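Local coordinates for hypothetical protein Atu0120 (Agrobacterium tumefaciens, PDB 2I6H) that is of unknown function but belongs to the DUF924 family of bacterial proteins and folds into helices and loops without any strand, with calcium ions bound in the crystal, at residues Pro180-Asn183 against Leu187-Thr190; Ala147-Cys152 against Ile172-Gly177; Leu110-Ala115 against Ser140-Ile145; Phe93-Phe98 against Ala106-Ala111. One frame throughout, in Å; residues are numbered along the deposited sequence. Where two conformers were deposited one is given.

Contact 1 (Pro180-Asn183 against Leu187-Thr190); sequences PHRN and LRET
Asn183 and Arg188 show how one buried amide can tie together the two ends of a short helical turn. The amide OD1 receives two N-H groups from the side of the Arg188 guanidinium. Arg188 NE lies 3.0 Å from Asn183 OD1 and comes in tilted from the carbonyl plane. Arg188 NH1 lies 3.2 Å from Asn183 OD1, its bond more bent at the hydrogen yet nearly in line with the C=O. The oxygen lies in the guanidinium plane, while the amide stands steeply against that plane, 76° from it. A bend in the arginine chain at chi3 (-72°) swings NE and NH1 round to this oxygen. The other guanidinium nitrogen, NH2, forms a salt bridge with Glu143. On the other branch of the amide, Asn183 ND2 donates to Thr190 OG1 over 3.0 Å, close to the amide plane, and it also bonds Glu194 of helix 192-199. The backbone adds a further bond, from Arg188 N to Asn183 O at 3.0 Å, as the chain leaves helix 183-186. There Leu187, with positive phi, forms a Schellman motif. Arg182 contributes its CB, 3.7 Å from Arg188 NH1, whereas its own guanidinium leads away to the carbonyl of His141. With both amide atoms engaged, the rotation of the Asn183 carboxamide is fixed, and its oxygen, facing two donors of a cation, is probably polarised.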
loop_
_atom_site.group_PDB
_atom_site.type_symbol
_atom_site.label_atom_id
_atom_site.label_comp_id
_atom_site.label_asym_id
_atom_site.label_seq_id
_atom_site.Cartn_x
_atom_site.Cartn_y
_atom_site.Cartn_z
ATOM N N PRO A 180 12.258 -0.382 16.626
ATOM C CA PRO A 180 12.169 -1.103 17.897
ATOM C C PRO A 180 11.686 -2.520 17.753
ATOM O O PRO A 180 12.056 -3.345 18.600
ATOM C CB PRO A 180 11.135 -0.274 18.692
ATOM C CG PRO A 180 11.320 1.074 18.169
ATOM C CD PRO A 180 11.439 0.841 16.674
ATOM N N HIS A 181 10.882 -2.822 16.715
ATOM C CA HIS A 181 10.457 -4.211 16.482
ATOM C C HIS A 181 11.645 -5.184 16.308
ATOM O O HIS A 181 11.481 -6.389 16.496
ATOM C CB HIS A 181 9.483 -4.316 15.296
ATOM C CG HIS A 181 8.050 -4.022 15.653
ATOM N ND1 HIS A 181 7.283 -4.872 16.431
ATOM C CD2 HIS A 181 7.241 -2.982 15.327
ATOM C CE1 HIS A 181 6.069 -4.368 16.566
ATOM N NE2 HIS A 181 6.016 -3.223 15.908
ATOM N N ARG A 182 12.831 -4.664 15.956
ATOM C CA ARG A 182 14.009 -5.527 15.740
ATOM C C ARG A 182 14.797 -5.827 17.025
ATOM O O ARG A 182 15.750 -6.611 16.989
ATOM C CB ARG A 182 14.972 -4.877 14.746
ATOM C CG ARG A 182 14.336 -4.601 13.391
ATOM C CD ARG A 182 15.388 -4.033 12.439
ATOM N NE ARG A 182 14.792 -3.629 11.168
ATOM C CZ ARG A 182 15.525 -3.181 10.138
ATOM N NH1 ARG A 182 16.855 -3.093 10.260
ATOM N NH2 ARG A 182 14.947 -2.842 8.987
ATOM N N ASN A 183 14.444 -5.146 18.108
ATOM C CA ASN A 183 15.264 -5.165 19.350
ATOM C C ASN A 183 15.479 -6.560 19.911
ATOM O O ASN A 183 16.606 -6.904 20.309
ATOM C CB ASN A 183 14.658 -4.248 20.429
ATOM C CG ASN A 183 14.784 -2.803 20.092
ATOM O OD1 ASN A 183 15.425 -2.440 19.088
ATOM N ND2 ASN A 183 14.185 -1.945 20.929
ATOM N N LEU A 187 19.049 -8.288 20.077
ATOM C CA LEU A 187 19.557 -8.235 21.463
ATOM C C LEU A 187 19.919 -6.810 21.910
ATOM O O LEU A 187 20.930 -6.595 22.594
ATOM C CB LEU A 187 20.747 -9.219 21.665
ATOM C CG LEU A 187 20.428 -10.715 21.619
ATOM C CD1 LEU A 187 20.354 -11.222 20.197
ATOM C CD2 LEU A 187 21.513 -11.514 22.340
ATOM N N ARG A 188 19.079 -5.848 21.524
ATOM C CA ARG A 188 19.203 -4.460 21.955
ATOM C C ARG A 188 18.246 -4.192 23.081
ATOM O O ARG A 188 17.134 -4.731 23.124
ATOM C CB ARG A 188 18.863 -3.495 20.798
ATOM C CG ARG A 188 19.512 -3.897 19.522
ATOM C CD ARG A 188 19.453 -2.815 18.452
ATOM N NE ARG A 188 18.126 -2.611 17.880
ATOM C CZ ARG A 188 17.937 -2.172 16.630
ATOM N NH1 ARG A 188 16.706 -1.990 16.161
ATOM N NH2 ARG A 188 18.991 -1.932 15.841
ATOM N N GLU A 189 18.679 -3.317 23.978
ATOM C CA GLU A 189 17.876 -2.921 25.120
ATOM C C GLU A 189 16.803 -1.928 24.682
ATOM O O GLU A 189 17.105 -0.870 24.145
ATOM C CB GLU A 189 18.763 -2.311 26.210
ATOM C CG GLU A 189 19.831 -3.254 26.758
ATOM C CD GLU A 189 20.593 -2.648 27.920
ATOM O OE1 GLU A 189 19.957 -2.335 28.954
ATOM O OE2 GLU A 189 21.831 -2.482 27.799
ATOM N N THR A 190 15.558 -2.299 24.930
ATOM C CA THR A 190 14.386 -1.550 24.557
ATOM C C THR A 190 14.206 -0.416 25.553
ATOM O O THR A 190 14.259 -0.645 26.764
ATOM C CB THR A 190 13.183 -2.503 24.547
ATOM O OG1 THR A 190 13.337 -3.411 23.445
ATOM C CG2 THR A 190 11.875 -1.777 24.409
#

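Contact 2 (Ala147-Cys152 against Ile172-Gly177); sequences AQQRAC and IVERFG
Val173 and Gln148 make the inner half of a packing between helices 145-155 and 160-176, and the next pair along, Glu174 and Gln149, makes the outer half. Along 172-177, Ile172 comes first and turns to other neighbours, Pro180 and Tyr197. Val173 follows and points at the opposing helix. The valine crosses the glutamine at about a right angle: Val173 CB lies 3.8 Å from Gln148 CG, and Val173 CG2 lies 3.8 Å from the amide nitrogen, Gln148 NE2. Gln148 is bent at chi2 (-64°), which brings its amide up to CG2 instead of letting the chain run straight on. The NE2 group is not left to the hydrocarbon, because it donates to the carbonyls of Ser140 and Ala142. Glu174 then stretches toward the same helix from its more exposed side. Its OE2 accepts a hydrogen bond from Gln149 NE2 at 2.9 Å, nearly straight at 166°. The acceptor lies in the plane of the glutamine amide, yet the carboxylate is turned 80° against it. Glu174 OE1 forms a salt bridge with Arg170, one turn earlier on its own helix, which probably steadies the carboxylate and keeps it charged. At Gly177 the helix ends with positive phi. The two helices are consecutive, joined by a short loop and packed roughly antiparallel as a helical hairpin, with the Val173-Gln148 packing inside and the polar pair nearer solvent.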
loop_
_atom_site.group_PDB
_atom_site.type_symbol
_atom_site.label_atom_id
_atom_site.label_comp_id
_atom_site.label_asym_id
_atom_site.label_seq_id
_atom_site.Cartn_x
_atom_site.Cartn_y
_atom_site.Cartn_z
ATOM N N ALA A 147 18.933 7.868 4.852
ATOM C CA ALA A 147 18.300 6.838 4.021
ATOM C C ALA A 147 16.793 7.008 3.993
ATOM O O ALA A 147 16.155 6.916 2.939
ATOM C CB ALA A 147 18.649 5.470 4.548
ATOM N N GLN A 148 16.204 7.283 5.146
ATOM C CA GLN A 148 14.740 7.443 5.198
ATOM C C GLN A 148 14.244 8.627 4.382
ATOM O O GLN A 148 13.219 8.539 3.710
ATOM C CB GLN A 148 14.288 7.582 6.644
ATOM C CG GLN A 148 14.487 6.289 7.469
ATOM C CD GLN A 148 13.636 5.133 6.969
ATOM O OE1 GLN A 148 12.524 5.322 6.480
ATOM N NE2 GLN A 148 14.153 3.925 7.108
ATOM N N GLN A 149 14.950 9.754 4.487
ATOM C CA GLN A 149 14.569 10.948 3.740
ATOM C C GLN A 149 14.722 10.674 2.262
ATOM O O GLN A 149 13.867 11.081 1.470
ATOM C CB GLN A 149 15.410 12.133 4.205
ATOM C CG GLN A 149 15.099 12.395 5.669
ATOM C CD GLN A 149 15.504 13.753 6.075
ATOM O OE1 GLN A 149 16.252 14.426 5.352
ATOM N NE2 GLN A 149 15.048 14.175 7.253
ATOM N N ARG A 150 15.787 9.965 1.902
ATOM C CA ARG A 150 15.986 9.560 0.518
ATOM C C ARG A 150 14.851 8.653 0.021
ATOM O O ARG A 150 14.344 8.857 -1.095
ATOM C CB ARG A 150 17.321 8.860 0.345
ATOM C CG ARG A 150 17.682 8.659 -1.100
ATOM C CD ARG A 150 19.052 8.007 -1.241
ATOM N NE ARG A 150 19.423 8.009 -2.653
ATOM C CZ ARG A 150 20.531 7.459 -3.125
ATOM N NH1 ARG A 150 21.370 6.858 -2.306
ATOM N NH2 ARG A 150 20.799 7.534 -4.428
ATOM N N ALA A 151 14.432 7.695 0.857
ATOM C CA ALA A 151 13.288 6.833 0.513
ATOM C C ALA A 151 12.029 7.642 0.231
ATOM O O ALA A 151 11.330 7.364 -0.755
ATOM C CB ALA A 151 12.990 5.823 1.657
ATOM N N CYS A 152 11.730 8.622 1.088
ATOM C CA CYS A 152 10.516 9.430 0.875
ATOM C C CYS A 152 10.605 10.234 -0.450
ATOM O O CYS A 152 9.629 10.301 -1.213
ATOM C CB CYS A 152 10.208 10.302 2.103
ATOM S SG CYS A 152 9.778 9.286 3.546
ATOM N N ILE A 172 9.160 6.194 12.225
ATOM C CA ILE A 172 9.716 5.351 13.277
ATOM C C ILE A 172 11.194 5.687 13.508
ATOM O O ILE A 172 11.635 5.857 14.660
ATOM C CB ILE A 172 9.522 3.841 12.958
ATOM C CG1 ILE A 172 8.036 3.521 12.728
ATOM C CG2 ILE A 172 10.084 2.971 14.076
ATOM C CD1 ILE A 172 7.829 2.174 12.018
ATOM N N VAL A 173 11.957 5.773 12.420
ATOM C CA VAL A 173 13.381 6.058 12.511
ATOM C C VAL A 173 13.645 7.477 13.035
ATOM O O VAL A 173 14.569 7.680 13.835
ATOM C CB VAL A 173 14.104 5.771 11.181
ATOM C CG1 VAL A 173 15.580 6.223 11.207
ATOM C CG2 VAL A 173 14.056 4.259 10.892
ATOM N N GLU A 174 12.865 8.467 12.612
ATOM C CA GLU A 174 13.111 9.819 13.110
ATOM C C GLU A 174 12.762 9.907 14.605
ATOM O O GLU A 174 13.347 10.690 15.339
ATOM C CB GLU A 174 12.448 10.880 12.214
ATOM C CG GLU A 174 13.218 11.072 10.885
ATOM C CD GLU A 174 12.615 12.139 9.981
ATOM O OE1 GLU A 174 11.390 12.345 10.034
ATOM O OE2 GLU A 174 13.349 12.762 9.185
ATOM N N ARG A 175 11.862 9.032 15.063
ATOM C CA ARG A 175 11.437 9.017 16.453
ATOM C C ARG A 175 12.408 8.245 17.363
ATOM O O ARG A 175 12.737 8.715 18.451
ATOM C CB ARG A 175 10.019 8.462 16.551
ATOM C CG ARG A 175 9.491 8.300 17.950
ATOM C CD ARG A 175 7.963 8.263 17.935
ATOM N NE ARG A 175 7.441 7.916 19.252
ATOM C CZ ARG A 175 6.332 7.209 19.473
ATOM N NH1 ARG A 175 5.594 6.749 18.451
ATOM N NH2 ARG A 175 5.965 6.957 20.728
ATOM N N PHE A 176 12.903 7.106 16.899
ATOM C CA PHE A 176 13.711 6.215 17.743
ATOM C C PHE A 176 15.157 6.054 17.315
ATOM O O PHE A 176 15.986 5.483 18.079
ATOM C CB PHE A 176 13.044 4.830 17.818
ATOM C CG PHE A 176 11.682 4.870 18.422
ATOM C CD1 PHE A 176 11.511 5.306 19.750
ATOM C CD2 PHE A 176 10.555 4.497 17.673
ATOM C CE1 PHE A 176 10.233 5.362 20.333
ATOM C CE2 PHE A 176 9.269 4.541 18.250
ATOM C CZ PHE A 176 9.113 4.973 19.582
ATOM N N GLY A 177 15.463 6.467 16.088
ATOM C CA GLY A 177 16.763 6.191 15.465
ATOM C C GLY A 177 16.952 4.749 14.954
ATOM O O GLY A 177 18.004 4.404 14.403
#

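Contact 3 (Leu110-Ala115 against Ser140-Ile145); sequences LARFFA and SHAEDI
Arg112 of helix 108-120 lays its side chain against Ala142, in the loop that leads from helix 137-140 to helix 145-155. From CB the chain leaves the helix toward this loop, with CG beside the backbone N (chi1 -80°). At CD it reaches the methyl of Ala142, where the modelled separation is too short to carry any weight. The chain then bends at chi3 (-62°), and this turn lays the guanidinium over the alanine. Ala142 CB sits against one face of the flat group, 3.5 Å from Arg112 NE and 3.7 Å from Arg112 CZ. At the tip, Arg112 NH1 keeps to the same methyl and comes 4.0 Å from Ala142 CA. Asp144 OD1 lies over that face as well, 4.3 Å from Arg112 NE, well out of the guanidinium plane, and no N-H is aimed at it. The other carboxylate oxygen of Asp144, the residue at the N-cap position of helix 145-155, caps the backbone N of Ala147. Arginine and aspartate thus probably attract one another through their charges, without a directed bond, in the conformers modelled, while the directed hydrogen bond of Asp144 OD2 goes to the start of the helix.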
loop_
_atom_site.group_PDB
_atom_site.type_symbol
_atom_site.label_atom_id
_atom_site.label_comp_id
_atom_site.label_asym_id
_atom_site.label_seq_id
_atom_site.Cartn_x
_atom_site.Cartn_y
_atom_site.Cartn_z
ATOM N N LEU A 110 24.556 -4.111 2.308
ATOM C CA LEU A 110 24.935 -4.410 0.919
ATOM C C LEU A 110 23.839 -4.006 -0.070
ATOM O O LEU A 110 24.132 -3.434 -1.136
ATOM C CB LEU A 110 25.263 -5.901 0.743
ATOM C CG LEU A 110 25.842 -6.342 -0.607
ATOM C CD1 LEU A 110 27.087 -5.472 -1.017
ATOM C CD2 LEU A 110 26.146 -7.892 -0.613
ATOM N N ALA A 111 22.593 -4.322 0.263
ATOM C CA ALA A 111 21.448 -3.936 -0.599
ATOM C C ALA A 111 21.410 -2.422 -0.812
ATOM O O ALA A 111 21.220 -1.966 -1.951
ATOM C CB ALA A 111 20.155 -4.427 -0.018
ATOM N N ARG A 112 21.633 -1.665 0.262
ATOM C CA ARG A 112 21.593 -0.207 0.217
ATOM C C ARG A 112 22.714 0.334 -0.653
ATOM O O ARG A 112 22.525 1.272 -1.440
ATOM C CB ARG A 112 21.806 0.344 1.607
ATOM C CG ARG A 112 20.600 0.311 2.445
ATOM C CD ARG A 112 20.677 1.464 3.421
ATOM N NE ARG A 112 21.822 1.357 4.319
ATOM C CZ ARG A 112 21.972 0.396 5.225
ATOM N NH1 ARG A 112 21.069 -0.555 5.332
ATOM N NH2 ARG A 112 23.040 0.377 6.015
ATOM N N PHE A 113 23.902 -0.258 -0.494
ATOM C CA PHE A 113 25.085 0.141 -1.249
ATOM C C PHE A 113 24.789 -0.087 -2.750
ATOM O O PHE A 113 25.025 0.800 -3.620
ATOM C CB PHE A 113 26.276 -0.723 -0.796
ATOM C CG PHE A 113 27.490 -0.554 -1.644
ATOM C CD1 PHE A 113 28.237 0.626 -1.581
ATOM C CD2 PHE A 113 27.848 -1.522 -2.558
ATOM C CE1 PHE A 113 29.386 0.795 -2.409
ATOM C CE2 PHE A 113 28.979 -1.374 -3.382
ATOM C CZ PHE A 113 29.742 -0.198 -3.313
ATOM N N PHE A 114 24.242 -1.263 -3.064
ATOM C CA PHE A 114 23.867 -1.544 -4.438
ATOM C C PHE A 114 22.708 -0.692 -4.951
ATOM O O PHE A 114 22.726 -0.292 -6.120
ATOM C CB PHE A 114 23.507 -3.003 -4.611
ATOM C CG PHE A 114 24.708 -3.952 -4.669
ATOM C CD1 PHE A 114 26.004 -3.540 -4.977
ATOM C CD2 PHE A 114 24.481 -5.304 -4.422
ATOM C CE1 PHE A 114 27.096 -4.522 -5.017
ATOM C CE2 PHE A 114 25.529 -6.258 -4.485
ATOM C CZ PHE A 114 26.828 -5.855 -4.815
ATOM N N ALA A 115 21.707 -0.419 -4.104
ATOM C CA ALA A 115 20.567 0.448 -4.519
ATOM C C ALA A 115 21.090 1.835 -4.942
ATOM O O ALA A 115 20.737 2.361 -6.007
ATOM C CB ALA A 115 19.522 0.600 -3.401
ATOM N N SER A 140 14.131 2.448 2.850
ATOM C CA SER A 140 13.110 2.341 3.898
ATOM C C SER A 140 13.540 1.379 5.012
ATOM O O SER A 140 13.104 1.495 6.163
ATOM C CB SER A 140 11.791 1.866 3.285
ATOM O OG SER A 140 11.155 2.959 2.640
ATOM N N HIS A 141 14.374 0.403 4.662
ATOM C CA HIS A 141 14.779 -0.633 5.622
ATOM C C HIS A 141 16.013 -0.286 6.433
ATOM O O HIS A 141 16.359 -1.015 7.355
ATOM C CB HIS A 141 14.967 -1.991 4.896
ATOM C CG HIS A 141 13.697 -2.532 4.309
ATOM N ND1 HIS A 141 13.674 -3.305 3.171
ATOM C CD2 HIS A 141 12.405 -2.412 4.713
ATOM C CE1 HIS A 141 12.418 -3.624 2.885
ATOM N NE2 HIS A 141 11.627 -3.106 3.808
ATOM N N ALA A 142 16.634 0.846 6.132
ATOM C CA ALA A 142 17.855 1.269 6.844
ATOM C C ALA A 142 17.529 2.078 8.100
ATOM O O ALA A 142 16.639 2.959 8.083
ATOM C CB ALA A 142 18.764 2.071 5.895
ATOM N N GLU A 143 18.261 1.800 9.183
ATOM C CA GLU A 143 18.085 2.555 10.427
ATOM C C GLU A 143 18.983 3.791 10.405
ATOM O O GLU A 143 19.956 3.857 11.138
ATOM C CB GLU A 143 18.376 1.651 11.630
ATOM C CG GLU A 143 17.383 0.522 11.740
ATOM C CD GLU A 143 17.570 -0.353 12.988
ATOM O OE1 GLU A 143 18.736 -0.666 13.385
ATOM O OE2 GLU A 143 16.537 -0.744 13.566
ATOM N N ASP A 144 18.677 4.732 9.514
ATOM C CA ASP A 144 19.384 6.011 9.456
ATOM C C ASP A 144 18.555 7.005 8.697
ATOM O O ASP A 144 17.843 6.722 7.750
ATOM C CB ASP A 144 20.806 5.956 8.880
ATOM C CG ASP A 144 20.827 5.656 7.400
ATOM O OD1 ASP A 144 20.707 4.465 7.060
ATOM O OD2 ASP A 144 20.977 6.599 6.584
ATOM N N ILE A 145 18.592 8.212 9.247
ATOM C CA ILE A 145 17.719 9.285 8.818
ATOM C C ILE A 145 17.938 9.690 7.384
ATOM O O ILE A 145 16.969 9.921 6.662
ATOM C CB ILE A 145 17.838 10.464 9.832
ATOM C CG1 ILE A 145 17.369 9.949 11.200
ATOM C CG2 ILE A 145 17.109 11.697 9.359
ATOM C CD1 ILE A 145 17.961 10.684 12.392
#

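Contact 4 (Phe93-Phe98 against Ala106-Ala111); sequences FPRNCF and ATDPLA
Arg95 and Asp108 meet in a bidentate, end-on salt bridge that joins the last turn of helix 80-97 to the first turn of helix 108-120, two consecutive helices of this all-helical fold. The ionic part comes first. Each terminal nitrogen of the guanidinium takes its own carboxylate oxygen: Arg95 NH1 reaches Asp108 OD2 at 2.8 Å, and Arg95 NH2 reaches Asp108 OD1 at 2.9 Å. Both bonds are close to straight, at 170° and 176°, and both oxygens are met on the syn side. The two flat groups meet edge to edge, their planes 20° apart. An arginine chain extended from CG to NE carries the charge across, and NH2 also donates to the carbonyl of Asp91 one turn back, which helps to hold the group in position. Packing is the second kind of interaction. Pro94 points toward the other segment, its CG meets Thr107, and the two side chains cross at about a right angle. Thr107 holds the N-cap position of helix 108-120, but its hydroxyl makes no capping bond and pairs with the carbonyl of Leu90 instead. That same oxygen, Thr107 OG1, rests 3.6 Å from Pro94 CG.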
loop_
_atom_site.group_PDB
_atom_site.type_symbol
_atom_site.label_atom_id
_atom_site.label_comp_id
_atom_site.label_asym_id
_atom_site.label_seq_id
_atom_site.Cartn_x
_atom_site.Cartn_y
_atom_site.Cartn_z
ATOM N N PHE A 93 14.479 -11.265 -0.492
ATOM C CA PHE A 93 14.741 -12.677 -0.106
ATOM C C PHE A 93 14.896 -12.902 1.424
ATOM O O PHE A 93 14.234 -13.792 1.986
ATOM C CB PHE A 93 15.953 -13.231 -0.886
ATOM C CG PHE A 93 16.206 -14.695 -0.639
ATOM C CD1 PHE A 93 15.708 -15.671 -1.555
ATOM C CD2 PHE A 93 16.917 -15.128 0.499
ATOM C CE1 PHE A 93 15.934 -17.053 -1.332
ATOM C CE2 PHE A 93 17.152 -16.502 0.725
ATOM C CZ PHE A 93 16.653 -17.482 -0.195
ATOM N N PRO A 94 15.738 -12.101 2.117
ATOM C CA PRO A 94 15.924 -12.314 3.567
ATOM C C PRO A 94 14.635 -12.126 4.359
ATOM O O PRO A 94 14.401 -12.842 5.340
ATOM C CB PRO A 94 16.924 -11.203 3.972
ATOM C CG PRO A 94 17.617 -10.820 2.722
ATOM C CD PRO A 94 16.565 -10.979 1.631
ATOM N N ARG A 95 13.786 -11.198 3.906
ATOM C CA ARG A 95 12.510 -10.939 4.579
ATOM C C ARG A 95 11.453 -12.036 4.347
ATOM O O ARG A 95 10.559 -12.237 5.188
ATOM C CB ARG A 95 11.992 -9.548 4.190
ATOM C CG ARG A 95 12.886 -8.430 4.734
ATOM C CD ARG A 95 12.534 -7.015 4.220
ATOM N NE ARG A 95 13.214 -6.100 5.137
ATOM C CZ ARG A 95 14.545 -5.892 5.173
ATOM N NH1 ARG A 95 15.049 -5.116 6.129
ATOM N NH2 ARG A 95 15.381 -6.428 4.263
ATOM N N ASN A 96 11.554 -12.726 3.220
ATOM C CA ASN A 96 10.709 -13.899 2.986
ATOM C C ASN A 96 11.257 -15.157 3.643
ATOM O O ASN A 96 10.475 -15.988 4.141
ATOM C CB ASN A 96 10.574 -14.196 1.489
ATOM C CG ASN A 96 9.778 -13.141 0.752
ATOM O OD1 ASN A 96 10.363 -12.203 0.159
ATOM N ND2 ASN A 96 8.426 -13.247 0.834
ATOM N N CYS A 97 12.574 -15.327 3.611
ATOM C CA CYS A 97 13.160 -16.653 3.848
ATOM C C CYS A 97 13.924 -16.823 5.144
ATOM O O CYS A 97 14.282 -17.969 5.485
ATOM C CB CYS A 97 14.051 -17.074 2.660
ATOM S SG CYS A 97 13.094 -17.080 1.080
ATOM N N PHE A 98 14.213 -15.715 5.839
ATOM C CA PHE A 98 14.971 -15.811 7.106
ATOM C C PHE A 98 14.182 -15.216 8.291
ATOM O O PHE A 98 14.776 -14.749 9.268
ATOM C CB PHE A 98 16.335 -15.102 7.021
ATOM C CG PHE A 98 17.225 -15.556 5.911
ATOM C CD1 PHE A 98 17.371 -16.922 5.571
ATOM C CD2 PHE A 98 17.978 -14.609 5.223
ATOM C CE1 PHE A 98 18.259 -17.320 4.534
ATOM C CE2 PHE A 98 18.879 -14.982 4.210
ATOM C CZ PHE A 98 19.045 -16.326 3.871
ATOM N N ALA A 106 20.931 -9.090 7.616
ATOM C CA ALA A 106 22.384 -9.235 7.439
ATOM C C ALA A 106 22.932 -8.625 6.145
ATOM O O ALA A 106 24.060 -8.130 6.134
ATOM C CB ALA A 106 22.811 -10.735 7.549
ATOM N N THR A 107 22.129 -8.628 5.079
ATOM C CA THR A 107 22.614 -8.096 3.773
ATOM C C THR A 107 22.006 -6.730 3.458
ATOM O O THR A 107 22.073 -6.255 2.293
ATOM C CB THR A 107 22.322 -9.089 2.588
ATOM O OG1 THR A 107 20.919 -9.465 2.522
ATOM C CG2 THR A 107 23.158 -10.349 2.733
ATOM N N ASP A 108 21.376 -6.110 4.462
ATOM C CA ASP A 108 20.740 -4.800 4.212
ATOM C C ASP A 108 21.781 -3.724 3.831
ATOM O O ASP A 108 21.527 -2.947 2.895
ATOM C CB ASP A 108 19.878 -4.337 5.373
ATOM C CG ASP A 108 18.525 -5.085 5.448
ATOM O OD1 ASP A 108 18.164 -5.835 4.510
ATOM O OD2 ASP A 108 17.787 -4.884 6.446
ATOM N N PRO A 109 22.907 -3.636 4.568
ATOM C CA PRO A 109 23.919 -2.632 4.161
ATOM C C PRO A 109 24.387 -2.853 2.707
ATOM O O PRO A 109 24.560 -1.875 1.941
ATOM C CB PRO A 109 25.082 -2.865 5.155
ATOM C CG PRO A 109 24.383 -3.375 6.381
ATOM C CD PRO A 109 23.290 -4.316 5.838
ATOM N N LEU A 110 24.556 -4.111 2.308
ATOM C CA LEU A 110 24.935 -4.410 0.919
ATOM C C LEU A 110 23.839 -4.006 -0.070
ATOM O O LEU A 110 24.132 -3.434 -1.136
ATOM C CB LEU A 110 25.263 -5.901 0.743
ATOM C CG LEU A 110 25.842 -6.342 -0.607
ATOM C CD1 LEU A 110 27.087 -5.472 -1.017
ATOM C CD2 LEU A 110 26.146 -7.892 -0.613
ATOM N N ALA A 111 22.593 -4.322 0.263
ATOM C CA ALA A 111 21.448 -3.936 -0.599
ATOM C C ALA A 111 21.410 -2.422 -0.812
ATOM O O ALA A 111 21.220 -1.966 -1.951
ATOM C CB ALA A 111 20.155 -4.427 -0.018
#

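The four sites differ in both burial and chemistry. Contact 4 is buried, contacts 2 and 3 are partly so, and contact 1 lies at the surface, where hydrogen bonds of side chain and backbone dominate. A charged pair is closed in contact 4 but only approached in contact 3, although both use helix 108-120 and share Leu110 and Ala111. Contacts 2 and 3 meet through the loop before helix 145-155, whose carbonyls receive Gln148. Contact 1 reaches the same loop through Arg182 and Arg188. Contacts 2 and 4 stay apart, with nearest atoms about 9 Å from each other.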